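PDB 1YHT: DspB from Aggregatibacter actinomycetemcomitans, which probably cleaves terminal N-acetylhexosamine units from glycans as a family 20 glycoside hydrolase, releasing bacteria from biofilms. Local coordinates for residues Tyr60-His65 and Ser165-Ile170; Thr224-Asn229 and Leu263-Thr268. One frame throughout, in Å; residues are numbered along the deposited sequence.

Contact 1. Residues Tyr60-His65 and Ser165-Ile170; sequences YAIESH and SEVIDI
In the TIM barrel of this family 20 glycoside hydrolase, Ser64, from the long loop after strand 49-53, meets Glu166 on helix 154-171. Ser64 OG donates to the syn lone pair of Glu166 OE1 over a short 2.6 Å. With OG anti to the Ser64 backbone N (chi1 178°), the hydroxyl is placed for the helix carboxylate; on the helix side, the extended Glu166 chain, with CG anti to the backbone N (chi1 -177°), carries the carboxylate to the loop. The Glu166 carboxylate thus bonds both to Ser64 OG and, through OE2, to Leu66 N, while Ser64 OG also bonds to Leu67 N.

A single water adds a second grip: the water O donates to Glu166 OE1 at 2.8 Å. The same water O donates to the backbone O of Glu63 (2.8 Å) and accepts from Tyr60 OH (2.6 Å), sitting at the edge of the Tyr60 ring and in its plane. The loop has no regular helix or strand here, and its polar link to helix 154-171, one of the helices around the barrel, runs through Ser64, Glu63 O, Tyr60 OH and this water.

Apolar groups close in around these bonds. Val167 CG2 reaches Tyr60 OH at 3.5 Å, the two side chains sliding past each other in opposite directions. Ile170 CD1 lies 3.6 Å from Glu63 O, and it also meets Ile62 CD1 at 4.1 Å. Leu97 of helix 94-106 touches both isoleucines, while Glu63 turns its carboxylate away to a salt bridge with Arg70.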
ATOM      1  N   TYR A  60       2.766   0.842 -12.992  1.00  8.94           N
ATOM      2  CA  TYR A  60       1.609   0.001 -12.699  1.00  8.51           C
ATOM      3  C   TYR A  60       2.138  -1.395 -13.063  1.00  8.51           C
ATOM      4  O   TYR A  60       2.278  -1.719 -14.246  1.00  8.12           O
ATOM      5  CB  TYR A  60       0.410   0.379 -13.624  1.00  7.97           C
ATOM      6  CG  TYR A  60      -0.830  -0.405 -13.351  1.00  7.73           C
ATOM      7  CD1 TYR A  60      -1.717   0.010 -12.362  1.00  7.02           C
ATOM      8  CD2 TYR A  60      -1.095  -1.601 -14.026  1.00  9.18           C
ATOM      9  CE1 TYR A  60      -2.875  -0.724 -12.069  1.00  7.35           C
ATOM     10  CE2 TYR A  60      -2.229  -2.366 -13.731  1.00  9.81           C
ATOM     11  CZ  TYR A  60      -3.129  -1.888 -12.744  1.00  9.86           C
ATOM     12  OH  TYR A  60      -4.230  -2.586 -12.394  1.00 10.56           O
ATOM     13  N   ALA A  61       2.406  -2.214 -12.055  1.00  8.02           N
ATOM     14  CA  ALA A  61       3.280  -3.362 -12.213  1.00  8.14           C
ATOM     15  C   ALA A  61       2.593  -4.721 -12.427  1.00  7.84           C
ATOM     16  O   ALA A  61       3.207  -5.761 -12.170  1.00  8.61           O
ATOM     17  CB  ALA A  61       4.207  -3.448 -11.023  1.00  8.14           C
ATOM     18  N   ILE A  62       1.350  -4.720 -12.908  1.00  8.47           N
ATOM     19  CA  ILE A  62       0.650  -5.947 -13.297  1.00  8.19           C
ATOM     20  C   ILE A  62      -0.021  -5.774 -14.624  1.00  8.27           C
ATOM     21  O   ILE A  62      -0.301  -4.668 -15.053  1.00  8.33           O
ATOM     22  CB  ILE A  62      -0.415  -6.420 -12.231  1.00  8.33           C
ATOM     23  CG1 ILE A  62      -1.597  -5.452 -12.134  1.00  7.22           C
ATOM     24  CG2 ILE A  62       0.252  -6.530 -10.900  1.00  9.80           C
ATOM     25  CD1 ILE A  62      -2.575  -5.796 -10.979  1.00  9.58           C
ATOM     26  N   GLU A  63      -0.322  -6.906 -15.246  1.00  8.90           N
ATOM     27  CA  GLU A  63      -1.021  -6.943 -16.487  1.00  8.01           C
ATOM     28  C   GLU A  63      -2.442  -6.371 -16.353  1.00  8.37           C
ATOM     29  O   GLU A  63      -3.099  -6.482 -15.285  1.00  7.93           O
ATOM     30  CB  GLU A  63      -1.063  -8.382 -17.016  1.00  8.86           C
ATOM     31  CG  GLU A  63      -1.625  -8.517 -18.408  1.00  7.66           C
ATOM     32  CD  GLU A  63      -1.287  -9.826 -19.126  1.00  9.60           C
ATOM     33  OE1 GLU A  63      -0.721 -10.791 -18.540  1.00  9.26           O
ATOM     34  OE2 GLU A  63      -1.550  -9.839 -20.327  1.00  8.21           O
ATOM     35  N   SER A  64      -2.932  -5.806 -17.458  1.00  7.78           N
ATOM     36  CA  SER A  64      -4.255  -5.154 -17.481  1.00  7.65           C
ATOM     37  C   SER A  64      -4.870  -5.149 -18.883  1.00  7.35           C
ATOM     38  O   SER A  64      -4.253  -4.641 -19.822  1.00  7.15           O
ATOM     39  CB  SER A  64      -4.167  -3.699 -17.025  1.00  8.20           C
ATOM     40  OG  SER A  64      -5.454  -3.073 -17.087  1.00  5.85           O
ATOM     41  N   HIS A  65      -6.076  -5.710 -19.000  1.00  6.19           N
ATOM     42  CA  HIS A  65      -6.925  -5.485 -20.187  1.00  7.58           C
ATOM     43  C   HIS A  65      -7.394  -4.018 -20.279  1.00  8.42           C
ATOM     44  O   HIS A  65      -7.292  -3.385 -21.306  1.00  7.08           O
ATOM     45  CB  HIS A  65      -8.175  -6.385 -20.136  1.00  7.93           C
ATOM     46  CG  HIS A  65      -7.972  -7.780 -20.646  1.00  7.33           C
ATOM     47  ND1 HIS A  65      -7.141  -8.690 -20.032  1.00  7.74           N
ATOM     48  CD2 HIS A  65      -8.568  -8.437 -21.674  1.00  7.04           C
ATOM     49  CE1 HIS A  65      -7.194  -9.837 -20.699  1.00 10.57           C
ATOM     50  NE2 HIS A  65      -8.039  -9.700 -21.719  1.00  8.14           N
ATOM     51  N   SER A 165     -12.627  -3.586 -10.371  1.00  6.37           N
ATOM     52  CA  SER A 165     -13.229  -4.883 -10.752  1.00  6.00           C
ATOM     53  C   SER A 165     -12.244  -5.846 -11.422  1.00  5.87           C
ATOM     54  O   SER A 165     -12.245  -7.058 -11.169  1.00  5.20           O
ATOM     55  CB  SER A 165     -14.427  -4.642 -11.676  1.00  6.75           C
ATOM     56  OG  SER A 165     -15.460  -3.972 -10.966  1.00  8.75           O
ATOM     57  N   GLU A 166     -11.414  -5.302 -12.320  1.00  6.30           N
ATOM     58  CA  GLU A 166     -10.371  -6.075 -12.962  1.00  5.93           C
ATOM     59  C   GLU A 166      -9.343  -6.602 -11.950  1.00  6.62           C
ATOM     60  O   GLU A 166      -8.950  -7.782 -11.982  1.00  7.11           O
ATOM     61  CB  GLU A 166      -9.689  -5.209 -14.006  1.00  6.66           C
ATOM     62  CG  GLU A 166      -8.619  -5.992 -14.769  1.00  7.21           C
ATOM     63  CD  GLU A 166      -7.940  -5.173 -15.840  1.00  8.38           C
ATOM     64  OE1 GLU A 166      -6.936  -4.514 -15.514  1.00  6.04           O
ATOM     65  OE2 GLU A 166      -8.393  -5.235 -16.986  1.00  6.68           O
ATOM     66  N   VAL A 167      -8.898  -5.726 -11.057  1.00  6.15           N
ATOM     67  CA  VAL A 167      -7.915  -6.105 -10.004  1.00  5.90           C
ATOM     68  C   VAL A 167      -8.497  -7.184  -9.080  1.00  7.16           C
ATOM     69  O   VAL A 167      -7.853  -8.204  -8.778  1.00  8.06           O
ATOM     70  CB  VAL A 167      -7.419  -4.885  -9.253  1.00  4.98           C
ATOM     71  CG1 VAL A 167      -6.623  -5.297  -8.033  1.00  5.96           C
ATOM     72  CG2 VAL A 167      -6.567  -3.998 -10.163  1.00  3.92           C
ATOM     73  N   ILE A 168      -9.757  -7.015  -8.721  1.00  7.44           N
ATOM     74  CA  ILE A 168     -10.475  -8.031  -7.948  1.00  6.70           C
ATOM     75  C   ILE A 168     -10.527  -9.370  -8.671  1.00  6.63           C
ATOM     76  O   ILE A 168     -10.221 -10.420  -8.084  1.00  6.92           O
ATOM     77  CB  ILE A 168     -11.901  -7.511  -7.600  1.00  7.04           C
ATOM     78  CG1 ILE A 168     -11.772  -6.384  -6.619  1.00  5.73           C
ATOM     79  CG2 ILE A 168     -12.788  -8.625  -6.999  1.00  6.69           C
ATOM     80  CD1 ILE A 168     -13.023  -5.623  -6.360  1.00  8.02           C
ATOM     81  N   ASP A 169     -10.854  -9.352  -9.957  1.00  6.15           N
ATOM     82  CA  ASP A 169     -10.859 -10.571 -10.774  1.00  6.13           C
ATOM     83  C   ASP A 169      -9.486 -11.266 -10.859  1.00  6.59           C
ATOM     84  O   ASP A 169      -9.385 -12.498 -10.789  1.00  6.28           O
ATOM     85  CB  ASP A 169     -11.312 -10.280 -12.194  1.00  5.87           C
ATOM     86  CG  ASP A 169     -12.807 -10.005 -12.293  1.00 10.24           C
ATOM     87  OD1 ASP A 169     -13.540 -10.267 -11.331  1.00 13.82           O
ATOM     88  OD2 ASP A 169     -13.234  -9.556 -13.350  1.00 13.81           O
ATOM     89  N   ILE A 170      -8.440 -10.476 -10.998  1.00  7.35           N
ATOM     90  CA  ILE A 170      -7.059 -10.980 -11.033  1.00  7.92           C
ATOM     91  C   ILE A 170      -6.646 -11.708  -9.732  1.00  7.34           C
ATOM     92  O   ILE A 170      -6.143 -12.811  -9.787  1.00  6.38           O
ATOM     93  CB  ILE A 170      -6.073  -9.842 -11.324  1.00  7.34           C
ATOM     94  CG1 ILE A 170      -6.221  -9.321 -12.760  1.00 11.47           C
ATOM     95  CG2 ILE A 170      -4.612 -10.278 -11.144  1.00 10.44           C
ATOM     96  CD1 ILE A 170      -5.465  -7.940 -12.990  1.00  9.92           C
TER
HETATM   97  O   HOH W   1      -4.753  -4.753 -13.765  1.00  3.04           O

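Contact 2. Residues Thr224-Asn229 and Leu263-Thr268; sequences TFEQIN and LAKGFT
Phe267 lays the CE1 and CZ side of its ring against Ile228, whose CG2 approaches Phe267 CE1 to 3.8 Å at the ring edge, near its plane. The isoleucine side chain crosses the phenylalanine at about a right angle. On another side of the ring, Phe267 CE2 comes within 4.2 Å of Phe225 CD1, the two side chains crossing obliquely. Phe225 holds CG between its backbone N and carbonyl carbon (chi1 84°), and from there the ring extends to Phe267 through CD1 and to Lys265 through CE1.

Both segments lead toward neighbouring parallel strands of the TIM barrel: the loop 224-229 comes before strand 233-236, while helix 259-264 is followed by strand 269-271. The helix ends in a Schellman motif at Gly266, whose positive phi (97°) would jam a CB against the preceding carbonyl O. Lys265 and Phe267, on either side of this glycine in sequence, both point their CB toward segment 224-229.

Lys265 CG lies 3.8 Å from Phe225 CE1; bends at chi2 and chi3 then bring Lys265 CE to 3.7 Å from Glu226 CG. Glu226 CG also lies over one face of the Phe225 ring, offset toward the rim. The charges meet loosely, Lys265 NZ standing 4.2 Å from Glu226 OE2, beyond salt-bridge range, so this exposed margin is held mainly by methylenes. Leu262 of helix 259-264 touches both phenylalanines.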
ATOM      1  N   THR A 224     -14.500  15.319  10.148  1.00 13.28           N
ATOM      2  CA  THR A 224     -15.277  14.488   9.203  1.00 12.86           C
ATOM      3  C   THR A 224     -15.190  12.960   9.413  1.00 13.18           C
ATOM      4  O   THR A 224     -15.944  12.230   8.818  1.00 12.94           O
ATOM      5  CB  THR A 224     -14.831  14.773   7.758  1.00 13.61           C
ATOM      6  OG1 THR A 224     -13.440  14.467   7.593  1.00 12.62           O
ATOM      7  CG2 THR A 224     -15.089  16.236   7.331  1.00 13.22           C
ATOM      8  N   PHE A 225     -14.251  12.467  10.214  1.00 12.73           N
ATOM      9  CA  PHE A 225     -14.015  11.015  10.222  1.00 14.02           C
ATOM     10  C   PHE A 225     -15.196  10.180  10.662  1.00 13.12           C
ATOM     11  O   PHE A 225     -15.299   9.047  10.280  1.00 12.52           O
ATOM     12  CB  PHE A 225     -12.749  10.614  10.988  1.00 13.78           C
ATOM     13  CG  PHE A 225     -12.937  10.473  12.456  1.00 15.72           C
ATOM     14  CD1 PHE A 225     -12.775   9.227  13.070  1.00 15.97           C
ATOM     15  CD2 PHE A 225     -13.247  11.579  13.244  1.00 13.72           C
ATOM     16  CE1 PHE A 225     -12.917   9.088  14.463  1.00 15.58           C
ATOM     17  CE2 PHE A 225     -13.389  11.453  14.636  1.00 16.22           C
ATOM     18  CZ  PHE A 225     -13.222  10.205  15.244  1.00 18.30           C
ATOM     19  N   GLU A 226     -16.092  10.746  11.459  1.00 13.59           N
ATOM     20  CA  GLU A 226     -17.250  10.042  11.908  1.00 13.24           C
ATOM     21  C   GLU A 226     -18.237   9.784  10.773  1.00 12.57           C
ATOM     22  O   GLU A 226     -19.142   9.003  10.972  1.00 11.63           O
ATOM     23  CB  GLU A 226     -17.923  10.796  13.057  1.00 14.69           C
ATOM     24  CG  GLU A 226     -16.987  11.057  14.244  1.00 17.05           C
ATOM     25  CD  GLU A 226     -17.551  12.018  15.272  1.00 20.71           C
ATOM     26  OE1 GLU A 226     -17.581  13.258  15.035  1.00 20.61           O
ATOM     27  OE2 GLU A 226     -17.994  11.507  16.311  1.00 25.07           O
ATOM     28  N   GLN A 227     -18.035  10.385   9.588  1.00 11.16           N
ATOM     29  CA  GLN A 227     -18.861  10.109   8.387  1.00 11.72           C
ATOM     30  C   GLN A 227     -18.365   8.902   7.561  1.00 12.03           C
ATOM     31  O   GLN A 227     -19.020   8.441   6.656  1.00 12.41           O
ATOM     32  CB  GLN A 227     -18.849  11.339   7.464  1.00 11.90           C
ATOM     33  CG  GLN A 227     -19.430  12.603   8.093  1.00 13.04           C
ATOM     34  CD  GLN A 227     -19.060  13.873   7.346  1.00 12.74           C
ATOM     35  OE1 GLN A 227     -19.134  13.917   6.133  1.00 11.24           O
ATOM     36  NE2 GLN A 227     -18.627  14.899   8.075  1.00  9.01           N
ATOM     37  N   ILE A 228     -17.189   8.401   7.898  1.00 12.94           N
ATOM     38  CA  ILE A 228     -16.546   7.292   7.174  1.00 14.19           C
ATOM     39  C   ILE A 228     -17.221   6.011   7.578  1.00 12.31           C
ATOM     40  O   ILE A 228     -17.579   5.856   8.742  1.00 10.96           O
ATOM     41  CB  ILE A 228     -14.994   7.257   7.555  1.00 14.22           C
ATOM     42  CG1 ILE A 228     -14.250   8.242   6.691  1.00 17.95           C
ATOM     43  CG2 ILE A 228     -14.381   5.887   7.423  1.00 18.42           C
ATOM     44  CD1 ILE A 228     -13.941   7.701   5.275  1.00 22.34           C
ATOM     45  N   ASN A 229     -17.420   5.127   6.606  1.00 10.71           N
ATOM     46  CA  ASN A 229     -17.883   3.759   6.831  1.00 10.95           C
ATOM     47  C   ASN A 229     -17.067   3.165   7.963  1.00 10.32           C
ATOM     48  O   ASN A 229     -15.864   3.022   7.828  1.00  9.09           O
ATOM     49  CB  ASN A 229     -17.668   2.917   5.534  1.00 10.86           C
ATOM     50  CG  ASN A 229     -18.151   1.452   5.638  1.00 11.56           C
ATOM     51  OD1 ASN A 229     -18.456   0.967   6.704  1.00 12.02           O
ATOM     52  ND2 ASN A 229     -18.200   0.749   4.491  1.00 10.68           N
ATOM     53  N   LEU A 263      -9.289   3.915  17.575  1.00 14.10           N
ATOM     54  CA  LEU A 263      -9.594   2.714  18.383  1.00 15.27           C
ATOM     55  C   LEU A 263     -10.800   2.950  19.276  1.00 15.78           C
ATOM     56  O   LEU A 263     -11.678   2.094  19.401  1.00 15.31           O
ATOM     57  CB  LEU A 263      -8.393   2.348  19.244  1.00 15.20           C
ATOM     58  CG  LEU A 263      -7.129   1.909  18.507  1.00 14.83           C
ATOM     59  CD1 LEU A 263      -6.048   1.576  19.493  1.00 17.20           C
ATOM     60  CD2 LEU A 263      -7.388   0.738  17.581  1.00 15.24           C
ATOM     61  N   ALA A 264     -10.841   4.148  19.863  1.00 16.76           N
ATOM     62  CA  ALA A 264     -11.958   4.536  20.741  1.00 17.11           C
ATOM     63  C   ALA A 264     -13.286   4.544  20.002  1.00 18.15           C
ATOM     64  O   ALA A 264     -14.296   4.189  20.600  1.00 18.65           O
ATOM     65  CB  ALA A 264     -11.708   5.847  21.349  1.00 17.32           C
ATOM     66  N   LYS A 265     -13.279   4.932  18.716  1.00 18.44           N
ATOM     67  CA  LYS A 265     -14.457   4.861  17.882  1.00 18.54           C
ATOM     68  C   LYS A 265     -14.764   3.477  17.319  1.00 17.90           C
ATOM     69  O   LYS A 265     -15.747   3.316  16.660  1.00 20.30           O
ATOM     70  CB  LYS A 265     -14.405   5.884  16.744  1.00 19.49           C
ATOM     71  CG  LYS A 265     -14.961   7.270  17.129  1.00 23.73           C
ATOM     72  CD  LYS A 265     -16.506   7.293  17.178  1.00 25.48           C
ATOM     73  CE  LYS A 265     -17.070   7.756  15.818  1.00 29.94           C
ATOM     74  NZ  LYS A 265     -18.498   7.430  15.520  1.00 28.45           N
ATOM     75  N   GLY A 266     -13.958   2.471  17.573  1.00 16.09           N
ATOM     76  CA  GLY A 266     -14.292   1.137  17.087  1.00 15.57           C
ATOM     77  C   GLY A 266     -13.645   0.684  15.784  1.00 15.01           C
ATOM     78  O   GLY A 266     -13.953  -0.399  15.289  1.00 15.33           O
ATOM     79  N   PHE A 267     -12.747   1.486  15.222  1.00 14.58           N
ATOM     80  CA  PHE A 267     -12.119   1.121  13.964  1.00 13.20           C
ATOM     81  C   PHE A 267     -11.150  -0.008  14.137  1.00 12.70           C
ATOM     82  O   PHE A 267     -10.400  -0.066  15.115  1.00 11.57           O
ATOM     83  CB  PHE A 267     -11.384   2.317  13.330  1.00 13.61           C
ATOM     84  CG  PHE A 267     -12.306   3.272  12.625  1.00 13.29           C
ATOM     85  CD1 PHE A 267     -12.591   3.122  11.289  1.00 13.13           C
ATOM     86  CD2 PHE A 267     -12.913   4.305  13.322  1.00 12.73           C
ATOM     87  CE1 PHE A 267     -13.467   3.992  10.643  1.00 14.15           C
ATOM     88  CE2 PHE A 267     -13.789   5.199  12.691  1.00 15.50           C
ATOM     89  CZ  PHE A 267     -14.061   5.066  11.359  1.00 15.70           C
ATOM     90  N   THR A 268     -11.128  -0.879  13.119  1.00 11.38           N
ATOM     91  CA  THR A 268      -9.999  -1.761  12.895  1.00 10.69           C
ATOM     92  C   THR A 268      -8.819  -0.934  12.430  1.00 10.14           C
ATOM     93  O   THR A 268      -8.905  -0.213  11.442  1.00  8.96           O
ATOM     94  CB  THR A 268     -10.368  -2.805  11.851  1.00 10.27           C
ATOM     95  OG1 THR A 268     -11.473  -3.548  12.361  1.00  8.56           O
ATOM     96  CG2 THR A 268      -9.236  -3.734  11.552  1.00 12.22           C
TER

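Overall arrangement
From the N terminus, the chain lays down strands 18-24 and 49-53 before entering the loop that supplies 60-65. Contact 1 then closes a circuit of about a hundred residues, taking in the small antiparallel sheet, helix 94-106 and strand 110-117 before helix 154-171 returns. Contact 2 opens later and closes a much shorter circuit around strand 233-236 and helix 246-255. The two follow in series, neither crossing nor enclosing the other, with centres about 30 Å apart and nearest atoms about 14 Å apart. Helix 192-208 lies between them in sequence and touches a segment of each: Phe205 and Leu206 meet Ser165 and Ile168 of helix 154-171, beside contact 1, while Asn200 bonds to 224-229.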